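Local coordinates for protein rutinosidase (PDB 6I1A) that hydrolyses glycosidic bonds as a secreted family 5 glycoside hydrolase, a rutinosidase that probably also acts on beta-1,3-glucans, at residues P298-I306 with W328-W338. Numbering follows the deposited sequence.
Sequences PVFVGEWAI and WSSFSQGSSYW. With EDO (1,2-ethanediol), chain Q.
The indole of W304 is sandwiched between two edge-on rings: W328 brings NE1 over the middle of one face, 3.3 Å from W304 CD2, and Y337 sets CD1 against the opposite face, nearer the rim, 3.5 Å from W304 CE2. Both pairs are edge-to-face, with planes at 75° and 78°. W304 takes the cramped chi1 of 73°, CG between backbone N and carbonyl carbon, which swings the indole back between its partners; at its edge, NE1 gives a hydrogen bond to a water that in turn donates to S335 OG. W328 is also covered: V301 CG1 stands 4.0 Å from the centroid of its five-membered ring, almost on the normal, a CH-pi contact. Y337 OH accepts a hydrogen bond from I306 N, 3.0 Å away, and is hydrogen-bonded to Y357 O, which fixes the ring's outer end. Between the strands, V301 N bonds to G334 O, and V301 O receives S336 N at 2.8 Å. S336 OG bonds to G302 O from above the carbonyl plane. E303 lies alongside W338, pointing the same way, its carboxylate held by a salt bridge to R92 and a hydrogen bond to Y268. Strands 299-308 and 334-337 run parallel as neighbouring staves of the TIM barrel, flanked by strands 261-269 and 22-26, while helix 317-331, which joins them, and helix 280-290 pack outside against W304 and W328 respectively.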
ATOM      1  N   PRO A 298      -3.747  20.116  10.550  1.00 13.16           N
ATOM      2  CA  PRO A 298      -3.430  19.152  11.600  1.00 13.90           C
ATOM      3  C   PRO A 298      -4.124  17.821  11.286  1.00 13.17           C
ATOM      4  O   PRO A 298      -5.150  17.757  10.577  1.00 13.14           O
ATOM      5  CB  PRO A 298      -3.940  19.763  12.872  1.00 13.30           C
ATOM      6  CG  PRO A 298      -5.048  20.725  12.408  1.00 14.11           C
ATOM      7  CD  PRO A 298      -4.584  21.188  11.060  1.00 13.82           C
ATOM      8  N   VAL A 299      -3.562  16.732  11.843  1.00 12.46           N
ATOM      9  CA  VAL A 299      -4.036  15.352  11.684  1.00 13.06           C
ATOM     10  C   VAL A 299      -4.239  14.752  13.073  1.00 12.86           C
ATOM     11  O   VAL A 299      -3.423  14.936  13.958  1.00 13.25           O
ATOM     12  CB  VAL A 299      -3.042  14.527  10.863  1.00 12.95           C
ATOM     13  CG1 VAL A 299      -3.387  13.025  10.815  1.00 13.46           C
ATOM     14  CG2 VAL A 299      -2.944  15.097   9.450  1.00 13.28           C
ATOM     15  N   PHE A 300      -5.301  14.006  13.224  1.00 11.72           N
ATOM     16  CA  PHE A 300      -5.572  13.185  14.424  1.00 11.49           C
ATOM     17  C   PHE A 300      -5.838  11.747  13.964  1.00 10.71           C
ATOM     18  O   PHE A 300      -6.585  11.558  13.017  1.00 10.85           O
ATOM     19  CB  PHE A 300      -6.778  13.742  15.149  1.00 12.56           C
ATOM     20  CG  PHE A 300      -7.147  13.103  16.461  1.00 11.53           C
ATOM     21  CD1 PHE A 300      -6.361  13.328  17.586  1.00 12.20           C
ATOM     22  CD2 PHE A 300      -8.248  12.274  16.596  1.00 12.56           C
ATOM     23  CE1 PHE A 300      -6.680  12.745  18.816  1.00 12.02           C
ATOM     24  CE2 PHE A 300      -8.577  11.685  17.805  1.00 11.71           C
ATOM     25  CZ  PHE A 300      -7.807  11.963  18.916  1.00 12.16           C
ATOM     26  N   VAL A 301      -5.241  10.754  14.624  1.00 10.74           N
ATOM     27  CA  VAL A 301      -5.394   9.350  14.223  1.00 10.16           C
ATOM     28  C   VAL A 301      -6.627   8.850  14.951  1.00 11.54           C
ATOM     29  O   VAL A 301      -6.543   8.315  16.085  1.00 11.09           O
ATOM     30  CB  VAL A 301      -4.130   8.523  14.497  1.00 10.69           C
ATOM     31  CG1 VAL A 301      -4.358   7.075  14.117  1.00 10.83           C
ATOM     32  CG2 VAL A 301      -2.982   9.106  13.711  1.00 12.04           C
ATOM     33  N   GLY A 302      -7.810   9.105  14.391  1.00 10.31           N
ATOM     34  CA  GLY A 302      -9.053   8.844  15.128  1.00 10.13           C
ATOM     35  C   GLY A 302      -9.422   7.393  15.327  1.00 10.80           C
ATOM     36  O   GLY A 302     -10.352   7.145  16.141  1.00 10.71           O
ATOM     37  N   GLU A 303      -8.820   6.488  14.602  1.00 10.22           N
ATOM     38  CA  GLU A 303      -9.010   5.048  14.843  1.00 10.71           C
ATOM     39  C   GLU A 303      -7.678   4.364  14.554  1.00 10.66           C
ATOM     40  O   GLU A 303      -7.045   4.628  13.517  1.00 11.32           O
ATOM     41  CB  GLU A 303     -10.041   4.384  13.956  1.00 10.40           C
ATOM     42  CG  GLU A 303     -11.452   4.857  14.162  1.00 10.94           C
ATOM     43  CD  GLU A 303     -12.474   4.048  13.391  1.00 11.03           C
ATOM     44  OE1 GLU A 303     -12.176   2.883  12.940  1.00 12.45           O
ATOM     45  OE2 GLU A 303     -13.591   4.574  13.156  1.00 11.72           O
ATOM     46  N   TRP A 304      -7.353   3.398  15.412  1.00 10.79           N
ATOM     47  CA  TRP A 304      -6.232   2.451  15.228  1.00 11.21           C
ATOM     48  C   TRP A 304      -6.376   1.354  16.252  1.00 11.49           C
ATOM     49  O   TRP A 304      -7.119   1.480  17.245  1.00 10.72           O
ATOM     50  CB  TRP A 304      -4.859   3.150  15.332  1.00 10.52           C
ATOM     51  CG  TRP A 304      -4.486   3.533  16.736  1.00 11.08           C
ATOM     52  CD1 TRP A 304      -5.045   4.458  17.558  1.00 11.98           C
ATOM     53  CD2 TRP A 304      -3.422   2.910  17.506  1.00 11.34           C
ATOM     54  NE1 TRP A 304      -4.367   4.500  18.759  1.00 12.66           N
ATOM     55  CE2 TRP A 304      -3.381   3.557  18.761  1.00 11.96           C
ATOM     56  CE3 TRP A 304      -2.503   1.892  17.217  1.00 13.85           C
ATOM     57  CZ2 TRP A 304      -2.413   3.225  19.709  1.00 14.90           C
ATOM     58  CZ3 TRP A 304      -1.540   1.573  18.165  1.00 14.58           C
ATOM     59  CH2 TRP A 304      -1.545   2.237  19.379  1.00 14.07           C
ATOM     60  N   ALA A 305      -5.667   0.245  16.022  1.00 11.74           N
ATOM     61  CA  ALA A 305      -5.594  -0.862  16.964  1.00 11.77           C
ATOM     62  C   ALA A 305      -4.343  -1.657  16.663  1.00 11.81           C
ATOM     63  O   ALA A 305      -3.812  -1.551  15.585  1.00 12.50           O
ATOM     64  CB  ALA A 305      -6.843  -1.704  16.941  1.00 12.72           C
ATOM     65  N   ILE A 306      -3.927  -2.504  17.619  1.00 12.86           N
ATOM     66  CA  ILE A 306      -2.618  -3.231  17.530  1.00 12.63           C
ATOM     67  C   ILE A 306      -2.727  -4.611  16.919  1.00 13.83           C
ATOM     68  O   ILE A 306      -1.649  -5.249  16.790  1.00 13.28           O
ATOM     69  CB  ILE A 306      -1.928  -3.298  18.900  1.00 12.83           C
ATOM     70  CG1 ILE A 306      -2.721  -4.090  19.908  1.00 14.32           C
ATOM     71  CG2 ILE A 306      -1.552  -1.935  19.363  1.00 13.70           C
ATOM     72  CD1 ILE A 306      -1.850  -4.522  21.108  1.00 14.29           C
ATOM     73  N   TRP A 328       1.894   8.558  17.185  1.00 12.28           N
ATOM     74  CA  TRP A 328       0.803   9.436  16.720  1.00 12.60           C
ATOM     75  C   TRP A 328       0.871  10.799  17.382  1.00 13.90           C
ATOM     76  O   TRP A 328       0.404  11.805  16.763  1.00 13.90           O
ATOM     77  CB  TRP A 328      -0.560   8.821  16.952  1.00 12.11           C
ATOM     78  CG  TRP A 328      -0.774   7.422  16.462  1.00 11.03           C
ATOM     79  CD1 TRP A 328      -1.321   6.393  17.170  1.00 11.42           C
ATOM     80  CD2 TRP A 328      -0.371   6.831  15.207  1.00 10.81           C
ATOM     81  NE1 TRP A 328      -1.368   5.268  16.442  1.00 12.18           N
ATOM     82  CE2 TRP A 328      -0.807   5.480  15.207  1.00 11.24           C
ATOM     83  CE3 TRP A 328       0.216   7.308  14.043  1.00 11.23           C
ATOM     84  CZ2 TRP A 328      -0.659   4.612  14.118  1.00 11.53           C
ATOM     85  CZ3 TRP A 328       0.384   6.446  12.969  1.00 12.86           C
ATOM     86  CH2 TRP A 328      -0.036   5.119  12.993  1.00 13.69           C
ATOM     87  N   SER A 329       1.351  10.911  18.640  1.00 13.60           N
ATOM     88  CA  SER A 329       1.363  12.236  19.298  0.50 14.30           C
ATOM     89  C   SER A 329       2.605  13.062  18.909  1.00 14.85           C
ATOM     90  O   SER A 329       2.603  14.279  19.254  1.00 17.94           O
ATOM     91  CB  SER A 329       1.168  12.082  20.773  0.50 16.60           C
ATOM     92  OG  SER A 329       2.230  11.344  21.299  0.50 17.39           O
ATOM     93  N   SER A 330       3.563  12.458  18.274  1.00 14.60           N
ATOM     94  CA  SER A 330       4.797  13.144  17.803  1.00 17.14           C
ATOM     95  C   SER A 330       4.613  13.680  16.396  1.00 16.02           C
ATOM     96  O   SER A 330       4.878  14.871  16.168  1.00 17.06           O
ATOM     97  CB  SER A 330       5.987  12.300  17.915  1.00 19.65           C
ATOM     98  OG  SER A 330       7.125  13.113  17.658  1.00 18.48           O
ATOM     99  N   PHE A 331       4.079  12.865  15.506  1.00 13.73           N
ATOM    100  CA  PHE A 331       3.956  13.245  14.082  1.00 13.21           C
ATOM    101  C   PHE A 331       2.557  13.772  13.765  1.00 14.75           C
ATOM    102  O   PHE A 331       2.368  14.239  12.582  1.00 17.85           O
ATOM    103  CB  PHE A 331       4.297  12.076  13.188  1.00 15.38           C
ATOM    104  CG  PHE A 331       5.736  11.665  13.348  1.00 14.62           C
ATOM    105  CD1 PHE A 331       6.749  12.510  12.950  1.00 16.60           C
ATOM    106  CD2 PHE A 331       6.056  10.435  13.873  1.00 16.67           C
ATOM    107  CE1 PHE A 331       8.072  12.145  13.165  1.00 17.72           C
ATOM    108  CE2 PHE A 331       7.376  10.076  14.058  1.00 16.20           C
ATOM    109  CZ  PHE A 331       8.365  10.922  13.672  1.00 17.30           C
ATOM    110  N   SER A 332       1.645  13.756  14.703  1.00 12.40           N
ATOM    111  CA  SER A 332       0.295  14.297  14.499  1.00 12.57           C
ATOM    112  C   SER A 332      -0.201  14.804  15.848  1.00 13.12           C
ATOM    113  O   SER A 332       0.611  14.987  16.799  1.00 13.74           O
ATOM    114  CB  SER A 332      -0.576  13.264  13.809  1.00 13.04           C
ATOM    115  OG  SER A 332      -0.449  11.936  14.276  1.00 15.19           O
ATOM    116  N   GLN A 333      -1.497  15.029  16.028  1.00 13.03           N
ATOM    117  CA  GLN A 333      -1.998  15.629  17.271  1.00 13.13           C
ATOM    118  C   GLN A 333      -2.459  14.617  18.320  1.00 14.30           C
ATOM    119  O   GLN A 333      -3.161  14.989  19.209  1.00 19.73           O
ATOM    120  CB  GLN A 333      -3.123  16.624  16.972  1.00 13.40           C
ATOM    121  CG  GLN A 333      -2.800  17.633  15.881  1.00 15.40           C
ATOM    122  CD  GLN A 333      -1.546  18.417  16.166  1.00 14.17           C
ATOM    123  OE1 GLN A 333      -1.420  18.994  17.273  1.00 17.55           O
ATOM    124  NE2 GLN A 333      -0.667  18.455  15.218  1.00 14.04           N
ATOM    125  N   GLY A 334      -2.171  13.366  18.125  1.00 12.02           N
ATOM    126  CA  GLY A 334      -2.627  12.314  19.024  1.00 12.08           C
ATOM    127  C   GLY A 334      -3.481  11.314  18.288  1.00 11.35           C
ATOM    128  O   GLY A 334      -3.443  11.233  17.059  1.00 11.76           O
ATOM    129  N   SER A 335      -4.218  10.545  19.047  1.00 11.66           N
ATOM    130  CA  SER A 335      -4.945   9.404  18.501  1.00 11.64           C
ATOM    131  C   SER A 335      -6.091   9.019  19.429  1.00 12.11           C
ATOM    132  O   SER A 335      -6.067   9.349  20.615  1.00 12.78           O
ATOM    133  CB  SER A 335      -4.018   8.235  18.239  1.00 11.42           C
ATOM    134  OG  SER A 335      -3.408   7.808  19.475  1.00 12.48           O
ATOM    135  N   SER A 336      -6.994   8.224  18.881  1.00 11.39           N
ATOM    136  CA  SER A 336      -8.049   7.592  19.689  1.00 11.45           C
ATOM    137  C   SER A 336      -8.181   6.131  19.304  1.00 12.96           C
ATOM    138  O   SER A 336      -8.415   5.781  18.152  1.00 12.52           O
ATOM    139  CB  SER A 336      -9.421   8.302  19.649  1.00 13.57           C
ATOM    140  OG  SER A 336      -9.849   8.642  18.365  1.00 14.51           O
ATOM    141  N   TYR A 337      -7.995   5.246  20.284  1.00 11.68           N
ATOM    142  CA  TYR A 337      -7.950   3.792  20.076  1.00 11.63           C
ATOM    143  C   TYR A 337      -9.338   3.257  19.818  1.00 11.27           C
ATOM    144  O   TYR A 337     -10.331   3.725  20.397  1.00 11.61           O
ATOM    145  CB  TYR A 337      -7.369   3.137  21.343  1.00 11.47           C
ATOM    146  CG  TYR A 337      -6.832   1.758  21.108  1.00 11.01           C
ATOM    147  CD1 TYR A 337      -5.541   1.588  20.680  1.00 11.87           C
ATOM    148  CD2 TYR A 337      -7.611   0.633  21.274  1.00 11.90           C
ATOM    149  CE1 TYR A 337      -5.023   0.334  20.454  1.00 12.18           C
ATOM    150  CE2 TYR A 337      -7.118  -0.650  20.979  1.00 11.53           C
ATOM    151  CZ  TYR A 337      -5.821  -0.776  20.549  1.00 11.73           C
ATOM    152  OH  TYR A 337      -5.307  -2.023  20.264  1.00 11.42           O
ATOM    153  N   TRP A 338      -9.417   2.236  18.975  1.00 11.24           N
ATOM    154  CA  TRP A 338     -10.659   1.465  18.751  1.00 10.18           C
ATOM    155  C   TRP A 338     -10.492   0.187  19.561  1.00 12.27           C
ATOM    156  O   TRP A 338      -9.745  -0.676  19.097  1.00 12.98           O
ATOM    157  CB  TRP A 338     -10.916   1.150  17.279  1.00 11.90           C
ATOM    158  CG  TRP A 338     -12.289   0.590  17.056  1.00 11.54           C
ATOM    159  CD1 TRP A 338     -12.740  -0.692  17.164  1.00 11.58           C
ATOM    160  CD2 TRP A 338     -13.456   1.401  16.788  1.00 12.35           C
ATOM    161  NE1 TRP A 338     -14.090  -0.740  16.922  1.00 13.29           N
ATOM    162  CE2 TRP A 338     -14.548   0.534  16.703  1.00 12.04           C
ATOM    163  CE3 TRP A 338     -13.667   2.771  16.541  1.00 12.25           C
ATOM    164  CZ2 TRP A 338     -15.845   0.961  16.390  1.00 11.64           C
ATOM    165  CZ3 TRP A 338     -14.941   3.195  16.265  1.00 12.63           C
ATOM    166  CH2 TRP A 338     -16.004   2.316  16.183  1.00 11.91           C
TER
HETATM  167  C1  EDO Q 415       8.848  10.037  17.806  0.70 25.25           C
HETATM  168  O1  EDO Q 415       8.771  11.242  18.530  1.00 21.83           O
HETATM  169  C2  EDO Q 415       7.972   8.954  18.278  0.70 28.32           C
HETATM  170  O2  EDO Q 415       8.446   8.454  19.528  0.70 24.43           O
HETATM  171  O   HOH W   1      -5.089   6.195  20.991  1.00 12.22           O